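Side-chain contacts in trehalose-6-phosphate phosphatase (PDB 5DX9), which belongs to the trehalose-phosphatase family of the HAD clan and holds a magnesium ion beyond the C-terminal ends of central parallel strands in an alpha/beta core: residues A[12-17]-A[204-209]; A[21-26]-A[52-57]; A[29-34]-A[293-298]; A[59-64]-A[199-204]. All coordinates share one frame; numbering follows the deposited sequence.

Contact 1. Residues A[12-17]-A[204-209]; sequences TDAYKK and VDLIFC
Leu206 points its isobutyl fork at the helix of residues 12-17 and splits it between two neighbouring residues, Ala14 and Tyr15. One branch, Leu206 CD1, meets the methyl of Ala14, with 3.8 Å from Leu206 CD1 to Ala14 CB. The other branch presses on the backbone of Tyr15. Here Leu206 CD2 lies 3.4 Å from Tyr15 CA, a close fit, and Leu206 CD2 is 3.9 Å from Tyr15 CB. The nearest ring atom is a little farther off, with 4.1 Å from Leu206 CD2 to Tyr15 CD1. The leucine therefore touches the root of the tyrosine more than its ring. The two side chains cross at about a right angle.

Tyr15 has CG on the far side from its own backbone N (chi1 -178°). With this torsion its CB and the near edge of the ring stay by Leu206 CD2, while the hydroxyl end goes to Asn60 ND2, with which it is hydrogen-bonded. Arg21 makes a cation-pi contact with the ring. Leu301 of helix 291-306 also packs on Tyr15.

The carboxylate of Asp205 receives the backbone N-H groups of Asn19 and Lys20, in the turn that follows the helix. That turn leads directly into strand 21-25, the neighbour of strand 206-211. The arrangement is that of a helix lying against one face of the parallel sheet in the Rossmann-like core of a HAD protein.

Contact 2. Residues A[21-26]-A[52-57]; sequences RLLLFN and AALCKD. Unlike the reference sequence in segment 21-26: Asn26 (reference Asp). With MG (magnesium ion), chain C; G6P (6-O-phosphono-alpha-D-glucopyranose), chain B.
Leu54 packs on Leu23 and Phe25 in a buried helix-on-sheet contact inside a beta-alpha-beta unit. The unit runs from strand 21-25 through helix 45-56 to strand 60-65, which lies beside the first strand and parallel to it. It is part of the HAD alpha/beta core.

A single methyl of the helix makes the apolar contacts. Leu54 CD1 is 4.0 Å from Leu23 CD1 and 3.8 Å from Phe25 CZ. It reaches the phenyl ring obliquely. Leu54 crosses both partners at about a right angle. Leu23 and Phe25 alternate with Leu22 and Leu24, whose side chains go to helix 190-200 on the other face of the sheet.

At the start of the strand Arg21 turns to Asp57, just past the helix. The two groups pair as a salt bridge, but they are modelled too close, so its exact geometry is doubtful. Arg21 NE is also hydrogen-bonded to Asn60 OD1.

The other end of the segment reaches the metal site. Asn26, which is Asp in the reference sequence, binds magnesium together with Asp28 and Asp212. Asn26 OD1 lies 2.1 Å from the magnesium ion, while Asn26 ND2 donates a 3.0 Å hydrogen bond to phosphate atom O3P of 6-O-phosphono-alpha-D-glucopyranose, with an N-H...O angle of 153°.

Contact 3. Residues A[29-34]-A[293-298]; sequences GTLTPI and EVVEAF. With GLC (alpha-D-glucopyranose), chain D.
Thr30 makes the first contact with helix 293-298, through its backbone and not its hydroxyl. Its carbonyl oxygen faces the side chain of Val294. Thr30 O lies 3.6 Å from Val294 CB, so it sits against the branch point with both methyls near. The hydroxyl serves the metal site instead. Thr30 OG1 is hydrogen-bonded to Asn26 OD1, a magnesium ligand, which makes Thr30 a second-shell residue.

Leu31 comes next and meets the helix with one methyl. Its CG is anti to the carbonyl carbon (chi1 -79°), and the tip reaches nearer the helix than the base does. Leu31 CD2 is 4.0 Å from Val295 CG2, and the two side chains cross at about a right angle. The same Val295 methyl, Val295 CG2, is 4.0 Å from Leu31 O. Val294 CG1 is a looser neighbour of Leu31 CD2.

At Thr32 the loop closes on itself. Its carbonyl takes a weak hydrogen bond from Gly29 N. The chain then moves away from helix 291-306 through Pro33 and Ile34 and enters the glycan pocket. Ile34 CA is 3.4 Å from O6 of alpha-D-glucopyranose.

The loop thus lies between the sugar and the C-terminal helix. Ile51 of helix 45-56 packs on Leu31, and Thr47 of that helix on Val295. Val275 of strand 270-275 touches both Thr30 and Val294, and Val288 of strand 286-288 lies on Val294.

Contact 4. Residues A[59-64]-A[199-204]; sequences KNVVYL and YENPDV
Val61 and Asn201 bury the most surface in this small, partly buried contact. Val61 lies on strand 60-65, and Asn201 is the first residue beyond helix 190-200. Their CA atoms, Val61 CA and Asn201 CA, are 8.7 Å apart, and both side chains point into the gap. They cross obliquely. The methyl Val61 CG2 meets the amide end of Asn201. It is an apolar group against a polar one, held by van der Waals contact. The other methyl, Val61 CG1, is anti to the backbone N (chi1 165°) and turns to the neighbouring strand, where it packs on Leu22. The same CG1 also lies at the edge of the Tyr63 ring, in its plane.

Tyr63 is the next residue on this face of the strand. Its hydroxyl comes toward Glu200, but Tyr63 OH and Glu200 OE2 are 4.4 Å apart, a loose approach. The stronger partner of Glu200 is Arg196, one helical turn back, which forms a salt bridge with Glu200 OE1. Pro96 and Gln95 pack on Tyr63 from a loop.

Asn201 also opens a type I beta turn that ends at Val204. The turn is closed by a 3.2 Å hydrogen bond from Val204 N to Asn201 O. It reverses the chain after the helix. The whole is an alpha-turn-beta link, in which helix 190-200 lies on the sheet and passes through the type I turn into the parallel strand 206-211.

How the contacts relate
All four contacts gather round one mixed sheet, in which strands 60-65, 21-25 and 206-211 are parallel neighbours. Measured between centres, contacts 2 and 4 are about 9 Å apart, and contact 1 is about 11 Å from each. Contact 3 is farther off, its centre about 14 Å from that of contact 2 and about 21 Å from that of contact 4. Contacts 1, 2 and 3 involve helices on one face, while contact 4 uses helix 190-200 on the other. Along the chain, contacts 2 and 4 come in series inside the loop closed by contact 1, and contact 3 crosses contacts 1 and 2. The magnesium site lies beyond the C-terminal ends of the central strands.

Contact 1. Residues A[12-17]-A[204-209]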
# COMPACT_ATOMS: atom_id res chain seq x y z
N THR A 12 1.24 -12.82 17.62
CA THR A 12 1.03 -14.24 17.38
C THR A 12 -0.25 -14.74 18.06
O THR A 12 -1.07 -15.42 17.45
CB THR A 12 2.22 -15.09 17.88
OG1 THR A 12 3.39 -14.77 17.12
CG2 THR A 12 1.92 -16.57 17.74
N ASP A 13 -0.41 -14.38 19.33
CA ASP A 13 -1.56 -14.83 20.10
C ASP A 13 -2.86 -14.22 19.58
O ASP A 13 -3.90 -14.88 19.54
CB ASP A 13 -1.36 -14.49 21.58
CG ASP A 13 -0.34 -15.40 22.25
OD1 ASP A 13 -0.36 -16.62 21.98
OD2 ASP A 13 0.49 -14.90 23.04
N ALA A 14 -2.80 -12.95 19.17
CA ALA A 14 -3.97 -12.30 18.59
C ALA A 14 -4.35 -12.96 17.27
O ALA A 14 -5.53 -13.14 16.98
CB ALA A 14 -3.70 -10.82 18.40
N TYR A 15 -3.34 -13.33 16.49
CA TYR A 15 -3.55 -13.98 15.21
C TYR A 15 -4.28 -15.31 15.39
O TYR A 15 -5.15 -15.67 14.60
CB TYR A 15 -2.22 -14.19 14.49
CG TYR A 15 -2.33 -14.83 13.12
CD1 TYR A 15 -2.29 -14.06 11.97
CD2 TYR A 15 -2.47 -16.21 12.98
CE1 TYR A 15 -2.38 -14.64 10.71
CE2 TYR A 15 -2.57 -16.80 11.73
CZ TYR A 15 -2.52 -16.01 10.60
OH TYR A 15 -2.62 -16.58 9.36
N LYS A 16 -3.90 -16.04 16.43
CA LYS A 16 -4.49 -17.34 16.71
C LYS A 16 -5.94 -17.22 17.19
O LYS A 16 -6.77 -18.08 16.87
CB LYS A 16 -3.66 -18.08 17.76
CG LYS A 16 -2.29 -18.54 17.25
CD LYS A 16 -1.26 -18.58 18.36
CE LYS A 16 -1.67 -19.53 19.48
NZ LYS A 16 -0.74 -19.46 20.64
N LYS A 17 -6.24 -16.16 17.93
CA LYS A 17 -7.58 -15.96 18.49
C LYS A 17 -8.58 -15.39 17.49
O LYS A 17 -9.79 -15.46 17.71
CB LYS A 17 -7.51 -15.02 19.70
CG LYS A 17 -6.99 -15.66 20.98
CD LYS A 17 -7.04 -14.64 22.12
CE LYS A 17 -6.51 -15.22 23.42
NZ LYS A 17 -6.38 -14.16 24.47
N VAL A 204 -13.81 -8.24 10.41
CA VAL A 204 -12.39 -8.32 10.72
C VAL A 204 -12.13 -7.93 12.18
O VAL A 204 -12.62 -6.91 12.65
CB VAL A 204 -11.57 -7.41 9.79
CG1 VAL A 204 -10.15 -7.25 10.32
CG2 VAL A 204 -11.56 -7.97 8.39
N ASP A 205 -11.36 -8.76 12.88
CA ASP A 205 -11.03 -8.48 14.28
C ASP A 205 -9.52 -8.46 14.51
O ASP A 205 -9.05 -8.30 15.63
CB ASP A 205 -11.70 -9.51 15.20
CG ASP A 205 -11.37 -10.94 14.82
OD1 ASP A 205 -10.88 -11.15 13.70
OD2 ASP A 205 -11.60 -11.84 15.65
N LEU A 206 -8.76 -8.62 13.43
CA LEU A 206 -7.31 -8.43 13.48
C LEU A 206 -6.83 -7.84 12.16
O LEU A 206 -7.05 -8.43 11.10
CB LEU A 206 -6.58 -9.75 13.75
CG LEU A 206 -5.06 -9.64 13.87
CD1 LEU A 206 -4.68 -9.00 15.20
CD2 LEU A 206 -4.40 -10.99 13.72
N ILE A 207 -6.19 -6.68 12.23
CA ILE A 207 -5.64 -6.06 11.03
C ILE A 207 -4.13 -5.93 11.13
O ILE A 207 -3.60 -5.37 12.09
CB ILE A 207 -6.24 -4.67 10.77
CG1 ILE A 207 -7.74 -4.78 10.48
CG2 ILE A 207 -5.54 -3.99 9.61
CD1 ILE A 207 -8.40 -3.45 10.18
N PHE A 208 -3.43 -6.46 10.13
CA PHE A 208 -2.00 -6.23 10.00
C PHE A 208 -1.74 -5.44 8.71
O PHE A 208 -2.30 -5.76 7.66
CB PHE A 208 -1.21 -7.53 9.99
CG PHE A 208 0.27 -7.33 9.86
CD1 PHE A 208 1.05 -7.12 10.98
CD2 PHE A 208 0.88 -7.34 8.61
CE1 PHE A 208 2.41 -6.92 10.86
CE2 PHE A 208 2.24 -7.14 8.49
CZ PHE A 208 3.01 -6.93 9.62
N CYS A 209 -0.91 -4.41 8.82
CA CYS A 209 -0.56 -3.58 7.67
C CYS A 209 0.89 -3.14 7.79
O CYS A 209 1.30 -2.58 8.80
CB CYS A 209 -1.48 -2.36 7.59
SG CYS A 209 -1.18 -1.24 6.17

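Contact 2. Residues A[21-26]-A[52-57]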
# COMPACT_ATOMS: atom_id res chain seq x y z
N ARG A 21 -9.18 -12.25 9.59
CA ARG A 21 -7.97 -11.45 9.63
C ARG A 21 -7.70 -10.71 8.32
O ARG A 21 -7.63 -11.32 7.25
CB ARG A 21 -6.78 -12.33 10.00
CG ARG A 21 -6.96 -13.07 11.32
CD ARG A 21 -5.73 -13.88 11.70
NE ARG A 21 -5.58 -15.05 10.85
CZ ARG A 21 -5.76 -16.30 11.26
NH1 ARG A 21 -6.09 -16.54 12.53
NH2 ARG A 21 -5.60 -17.31 10.42
N LEU A 22 -7.54 -9.39 8.41
CA LEU A 22 -7.17 -8.57 7.27
C LEU A 22 -5.66 -8.37 7.25
O LEU A 22 -5.10 -7.72 8.14
CB LEU A 22 -7.90 -7.22 7.31
CG LEU A 22 -7.89 -6.37 6.05
CD1 LEU A 22 -8.44 -7.15 4.86
CD2 LEU A 22 -8.70 -5.09 6.27
N LEU A 23 -4.99 -8.94 6.25
CA LEU A 23 -3.54 -8.88 6.18
C LEU A 23 -3.07 -8.08 4.97
O LEU A 23 -3.23 -8.51 3.82
CB LEU A 23 -2.95 -10.29 6.15
CG LEU A 23 -3.36 -11.23 7.29
CD1 LEU A 23 -2.66 -12.59 7.16
CD2 LEU A 23 -3.07 -10.58 8.64
N LEU A 24 -2.48 -6.92 5.22
CA LEU A 24 -2.13 -5.99 4.16
C LEU A 24 -0.62 -5.76 4.07
O LEU A 24 -0.00 -5.29 5.02
CB LEU A 24 -2.85 -4.67 4.38
CG LEU A 24 -4.36 -4.83 4.59
CD1 LEU A 24 -5.01 -3.51 5.00
CD2 LEU A 24 -5.02 -5.40 3.34
N PHE A 25 -0.04 -6.11 2.92
CA PHE A 25 1.40 -5.98 2.72
C PHE A 25 1.76 -5.06 1.57
O PHE A 25 1.33 -5.27 0.43
CB PHE A 25 2.02 -7.35 2.45
CG PHE A 25 1.85 -8.34 3.57
CD1 PHE A 25 2.81 -8.45 4.57
CD2 PHE A 25 0.74 -9.16 3.62
CE1 PHE A 25 2.66 -9.35 5.59
CE2 PHE A 25 0.58 -10.07 4.64
CZ PHE A 25 1.54 -10.17 5.63
N ASN A 26 2.58 -4.05 1.86
CA ASN A 26 3.28 -3.32 0.81
C ASN A 26 4.28 -4.28 0.19
O ASN A 26 4.58 -5.32 0.78
CB ASN A 26 3.97 -2.07 1.37
CG ASN A 26 4.72 -1.28 0.31
OD1 ASN A 26 5.94 -1.22 0.31
ND2 ASN A 26 3.98 -0.68 -0.60
N ALA A 52 1.67 -17.41 0.47
CA ALA A 52 0.82 -18.49 -0.03
C ALA A 52 0.04 -19.14 1.11
O ALA A 52 -1.19 -19.26 1.04
CB ALA A 52 1.65 -19.53 -0.75
N ALA A 53 0.75 -19.53 2.16
CA ALA A 53 0.13 -20.15 3.33
C ALA A 53 -0.92 -19.24 3.95
O ALA A 53 -1.96 -19.70 4.40
CB ALA A 53 1.19 -20.51 4.35
N LEU A 54 -0.63 -17.94 3.98
CA LEU A 54 -1.55 -16.96 4.53
C LEU A 54 -2.83 -16.90 3.70
O LEU A 54 -3.92 -16.72 4.24
CB LEU A 54 -0.91 -15.57 4.59
CG LEU A 54 0.31 -15.38 5.50
CD1 LEU A 54 0.73 -13.92 5.51
CD2 LEU A 54 0.00 -15.86 6.91
N CYS A 55 -2.69 -17.04 2.39
CA CYS A 55 -3.83 -17.04 1.48
C CYS A 55 -4.62 -18.34 1.59
O CYS A 55 -5.84 -18.36 1.43
CB CYS A 55 -3.38 -16.81 0.04
SG CYS A 55 -2.71 -15.16 -0.28
N LYS A 56 -3.91 -19.43 1.87
CA LYS A 56 -4.51 -20.75 2.03
C LYS A 56 -5.55 -20.78 3.15
O LYS A 56 -6.51 -21.55 3.10
CB LYS A 56 -3.43 -21.80 2.30
CG LYS A 56 -3.95 -23.17 2.69
CD LYS A 56 -4.26 -24.04 1.48
CE LYS A 56 -4.77 -25.42 1.90
NZ LYS A 56 -3.77 -26.17 2.73
N ASP A 57 -5.36 -19.93 4.15
CA ASP A 57 -6.30 -19.83 5.27
C ASP A 57 -7.53 -19.02 4.87
O ASP A 57 -7.42 -17.85 4.51
CB ASP A 57 -5.62 -19.22 6.49
CG ASP A 57 -6.49 -19.27 7.74
OD1 ASP A 57 -7.70 -19.54 7.63
OD2 ASP A 57 -5.95 -19.02 8.84
MG MG C . 7.28 0.16 -0.50
C1 G6P B . 9.24 0.78 -7.08
C2 G6P B . 8.53 0.87 -8.42
C3 G6P B . 7.96 2.25 -8.66
C4 G6P B . 6.98 2.61 -7.57
C5 G6P B . 7.45 2.28 -6.14
C6 G6P B . 6.27 1.86 -5.24
O1 G6P B . 10.45 1.54 -7.04
O2 G6P B . 9.45 0.52 -9.45
O3 G6P B . 7.24 2.28 -9.90
O4 G6P B . 6.73 4.01 -7.74
O5 G6P B . 8.37 1.19 -6.02
O6 G6P B . 6.39 0.48 -4.83
P G6P B . 5.72 -0.06 -3.45
O1P G6P B . 5.29 -1.61 -3.52
O2P G6P B . 6.70 0.08 -2.35
O3P G6P B . 4.44 0.87 -3.16
O HOH W 1 9.06 1.22 -0.78
O HOH W 2 5.83 1.58 -0.23

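Contact 3. Residues A[29-34]-A[293-298]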
# COMPACT_ATOMS: atom_id res chain seq x y z
N GLY A 29 10.53 -2.84 -0.45
CA GLY A 29 11.03 -2.38 0.83
C GLY A 29 10.30 -2.98 2.02
O GLY A 29 10.69 -2.79 3.17
N THR A 30 9.23 -3.72 1.74
CA THR A 30 8.42 -4.29 2.80
C THR A 30 8.45 -5.82 2.79
O THR A 30 8.71 -6.44 3.81
CB THR A 30 6.96 -3.82 2.71
OG1 THR A 30 6.92 -2.40 2.92
CG2 THR A 30 6.11 -4.51 3.77
N LEU A 31 8.17 -6.40 1.63
CA LEU A 31 8.24 -7.85 1.47
C LEU A 31 9.54 -8.26 0.78
O LEU A 31 9.92 -9.43 0.79
CB LEU A 31 7.04 -8.37 0.68
CG LEU A 31 5.75 -8.51 1.48
CD1 LEU A 31 4.64 -9.08 0.62
CD2 LEU A 31 5.99 -9.38 2.70
N THR A 32 10.21 -7.28 0.19
CA THR A 32 11.44 -7.53 -0.54
C THR A 32 12.32 -6.29 -0.43
O THR A 32 11.81 -5.18 -0.35
CB THR A 32 11.17 -7.88 -2.02
OG1 THR A 32 12.36 -8.43 -2.62
CG2 THR A 32 10.73 -6.65 -2.80
N PRO A 33 13.65 -6.49 -0.41
CA PRO A 33 14.57 -5.35 -0.27
C PRO A 33 14.48 -4.36 -1.43
O PRO A 33 14.06 -4.71 -2.53
CB PRO A 33 15.95 -6.02 -0.25
CG PRO A 33 15.68 -7.44 0.16
CD PRO A 33 14.35 -7.78 -0.42
N ILE A 34 14.85 -3.11 -1.15
CA ILE A 34 15.10 -2.13 -2.20
C ILE A 34 16.37 -2.55 -2.93
O ILE A 34 17.37 -2.85 -2.30
CB ILE A 34 15.27 -0.71 -1.63
CG1 ILE A 34 14.05 -0.33 -0.78
CG2 ILE A 34 15.50 0.31 -2.75
CD1 ILE A 34 12.76 -0.30 -1.56
N GLU A 293 12.60 -9.23 8.09
CA GLU A 293 12.03 -9.50 9.40
C GLU A 293 10.51 -9.49 9.33
O GLU A 293 9.84 -10.15 10.13
CB GLU A 293 12.51 -8.47 10.43
CG GLU A 293 14.01 -8.49 10.70
CD GLU A 293 14.42 -7.56 11.83
OE1 GLU A 293 13.53 -6.94 12.45
OE2 GLU A 293 15.63 -7.45 12.11
N VAL A 294 9.96 -8.74 8.38
CA VAL A 294 8.52 -8.75 8.15
C VAL A 294 8.08 -10.14 7.74
O VAL A 294 7.06 -10.64 8.21
CB VAL A 294 8.10 -7.74 7.07
CG1 VAL A 294 6.64 -7.96 6.71
CG2 VAL A 294 8.32 -6.32 7.55
N VAL A 295 8.86 -10.77 6.87
CA VAL A 295 8.56 -12.12 6.39
C VAL A 295 8.78 -13.16 7.48
O VAL A 295 7.93 -14.02 7.71
CB VAL A 295 9.41 -12.49 5.17
CG1 VAL A 295 9.23 -13.96 4.83
CG2 VAL A 295 9.04 -11.61 3.99
N GLU A 296 9.93 -13.08 8.14
CA GLU A 296 10.28 -14.02 9.20
C GLU A 296 9.27 -13.99 10.35
O GLU A 296 9.03 -15.00 10.99
CB GLU A 296 11.69 -13.74 9.73
CG GLU A 296 12.79 -14.00 8.71
CD GLU A 296 14.18 -13.89 9.32
OE1 GLU A 296 14.34 -13.17 10.33
OE2 GLU A 296 15.11 -14.54 8.79
N ALA A 297 8.70 -12.82 10.60
CA ALA A 297 7.66 -12.69 11.62
C ALA A 297 6.50 -13.63 11.32
O ALA A 297 5.96 -14.28 12.21
CB ALA A 297 7.17 -11.26 11.71
N PHE A 298 6.12 -13.70 10.05
CA PHE A 298 5.01 -14.55 9.65
C PHE A 298 5.46 -15.98 9.44
O PHE A 298 4.66 -16.90 9.54
CB PHE A 298 4.35 -13.99 8.40
CG PHE A 298 3.41 -12.85 8.67
CD1 PHE A 298 2.10 -13.09 9.03
CD2 PHE A 298 3.85 -11.54 8.58
CE1 PHE A 298 1.24 -12.04 9.29
CE2 PHE A 298 2.99 -10.49 8.84
CZ PHE A 298 1.68 -10.74 9.19
C1 GLC D . 11.19 1.29 -5.84
C2 GLC D . 12.36 2.28 -5.72
C3 GLC D . 13.44 1.97 -6.75
C4 GLC D . 13.87 0.50 -6.68
C5 GLC D . 12.65 -0.42 -6.77
C6 GLC D . 13.02 -1.88 -6.52
O2 GLC D . 11.86 3.62 -5.90
O3 GLC D . 14.58 2.80 -6.51
O4 GLC D . 14.79 0.26 -7.76
O5 GLC D . 11.67 -0.06 -5.80
O6 GLC D . 13.77 -1.99 -5.31

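Contact 4. Residues A[59-64]-A[199-204]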
# COMPACT_ATOMS: atom_id res chain seq x y z
N LYS A 59 -9.62 -17.90 6.82
CA LYS A 59 -9.81 -16.88 7.85
C LYS A 59 -9.15 -15.56 7.44
O LYS A 59 -9.49 -14.49 7.97
CB LYS A 59 -9.24 -17.36 9.19
CG LYS A 59 -10.13 -18.36 9.91
CD LYS A 59 -9.38 -19.09 11.02
CE LYS A 59 -8.96 -20.49 10.59
NZ LYS A 59 -8.28 -21.24 11.69
N ASN A 60 -8.23 -15.64 6.49
CA ASN A 60 -7.46 -14.47 6.06
C ASN A 60 -8.00 -13.80 4.80
O ASN A 60 -8.43 -14.47 3.86
CB ASN A 60 -6.00 -14.86 5.84
CG ASN A 60 -5.28 -15.18 7.13
OD1 ASN A 60 -5.65 -14.70 8.19
ND2 ASN A 60 -4.24 -16.01 7.04
N VAL A 61 -7.96 -12.48 4.79
CA VAL A 61 -8.14 -11.71 3.56
C VAL A 61 -6.84 -10.97 3.27
O VAL A 61 -6.49 -10.01 3.96
CB VAL A 61 -9.29 -10.70 3.65
CG1 VAL A 61 -9.21 -9.69 2.52
CG2 VAL A 61 -10.62 -11.44 3.64
N VAL A 62 -6.12 -11.44 2.26
CA VAL A 62 -4.76 -10.97 2.01
C VAL A 62 -4.65 -10.11 0.76
O VAL A 62 -5.11 -10.50 -0.32
CB VAL A 62 -3.79 -12.16 1.89
CG1 VAL A 62 -2.35 -11.68 1.94
CG2 VAL A 62 -4.06 -13.18 2.99
N TYR A 63 -4.03 -8.95 0.91
CA TYR A 63 -3.85 -8.01 -0.19
C TYR A 63 -2.42 -7.50 -0.24
O TYR A 63 -1.76 -7.36 0.79
CB TYR A 63 -4.80 -6.82 -0.06
CG TYR A 63 -6.16 -6.99 -0.70
CD1 TYR A 63 -6.46 -6.35 -1.90
CD2 TYR A 63 -7.14 -7.77 -0.11
CE1 TYR A 63 -7.70 -6.49 -2.49
CE2 TYR A 63 -8.38 -7.92 -0.69
CZ TYR A 63 -8.66 -7.27 -1.88
OH TYR A 63 -9.90 -7.41 -2.47
N LEU A 64 -1.95 -7.23 -1.45
CA LEU A 64 -0.76 -6.40 -1.63
C LEU A 64 -1.24 -5.01 -2.02
O LEU A 64 -2.10 -4.86 -2.88
CB LEU A 64 0.17 -6.98 -2.70
CG LEU A 64 0.73 -8.38 -2.45
CD1 LEU A 64 1.79 -8.71 -3.49
CD2 LEU A 64 1.30 -8.50 -1.05
N TYR A 199 -14.41 -1.63 4.86
CA TYR A 199 -15.84 -1.55 4.61
C TYR A 199 -16.38 -2.88 4.09
O TYR A 199 -17.47 -3.31 4.46
CB TYR A 199 -16.18 -0.43 3.63
CG TYR A 199 -17.66 -0.33 3.33
CD1 TYR A 199 -18.49 0.45 4.12
CD2 TYR A 199 -18.22 -1.02 2.26
CE1 TYR A 199 -19.84 0.55 3.85
CE2 TYR A 199 -19.58 -0.92 1.99
CZ TYR A 199 -20.38 -0.14 2.79
OH TYR A 199 -21.73 -0.04 2.53
N GLU A 200 -15.59 -3.54 3.25
CA GLU A 200 -15.98 -4.82 2.68
C GLU A 200 -16.01 -5.93 3.72
O GLU A 200 -16.78 -6.88 3.60
CB GLU A 200 -15.02 -5.23 1.56
CG GLU A 200 -15.12 -4.41 0.29
CD GLU A 200 -14.15 -4.91 -0.77
OE1 GLU A 200 -13.92 -4.18 -1.76
OE2 GLU A 200 -13.63 -6.03 -0.62
N ASN A 201 -15.17 -5.81 4.74
CA ASN A 201 -15.00 -6.88 5.72
C ASN A 201 -15.18 -6.40 7.15
O ASN A 201 -14.22 -6.34 7.92
CB ASN A 201 -13.62 -7.51 5.56
CG ASN A 201 -13.38 -8.02 4.16
OD1 ASN A 201 -12.96 -7.28 3.28
ND2 ASN A 201 -13.66 -9.31 3.94
N PRO A 202 -16.43 -6.07 7.51
CA PRO A 202 -16.80 -5.52 8.82
C PRO A 202 -16.61 -6.52 9.96
O PRO A 202 -16.75 -6.15 11.12
CB PRO A 202 -18.28 -5.17 8.66
CG PRO A 202 -18.54 -5.19 7.19
CD PRO A 202 -17.59 -6.20 6.62
N ASP A 203 -16.31 -7.77 9.62
CA ASP A 203 -16.16 -8.81 10.63
C ASP A 203 -14.70 -9.03 11.01
O ASP A 203 -14.39 -9.90 11.82
CB ASP A 203 -16.78 -10.12 10.14
CG ASP A 203 -16.22 -10.57 8.80
OD1 ASP A 203 -16.17 -11.80 8.57
OD2 ASP A 203 -15.83 -9.70 7.99
N VAL A 204 -13.81 -8.24 10.41
CA VAL A 204 -12.39 -8.32 10.72
C VAL A 204 -12.13 -7.93 12.18
O VAL A 204 -12.62 -6.91 12.65
CB VAL A 204 -11.57 -7.41 9.79
CG1 VAL A 204 -10.15 -7.25 10.32
CG2 VAL A 204 -11.56 -7.97 8.39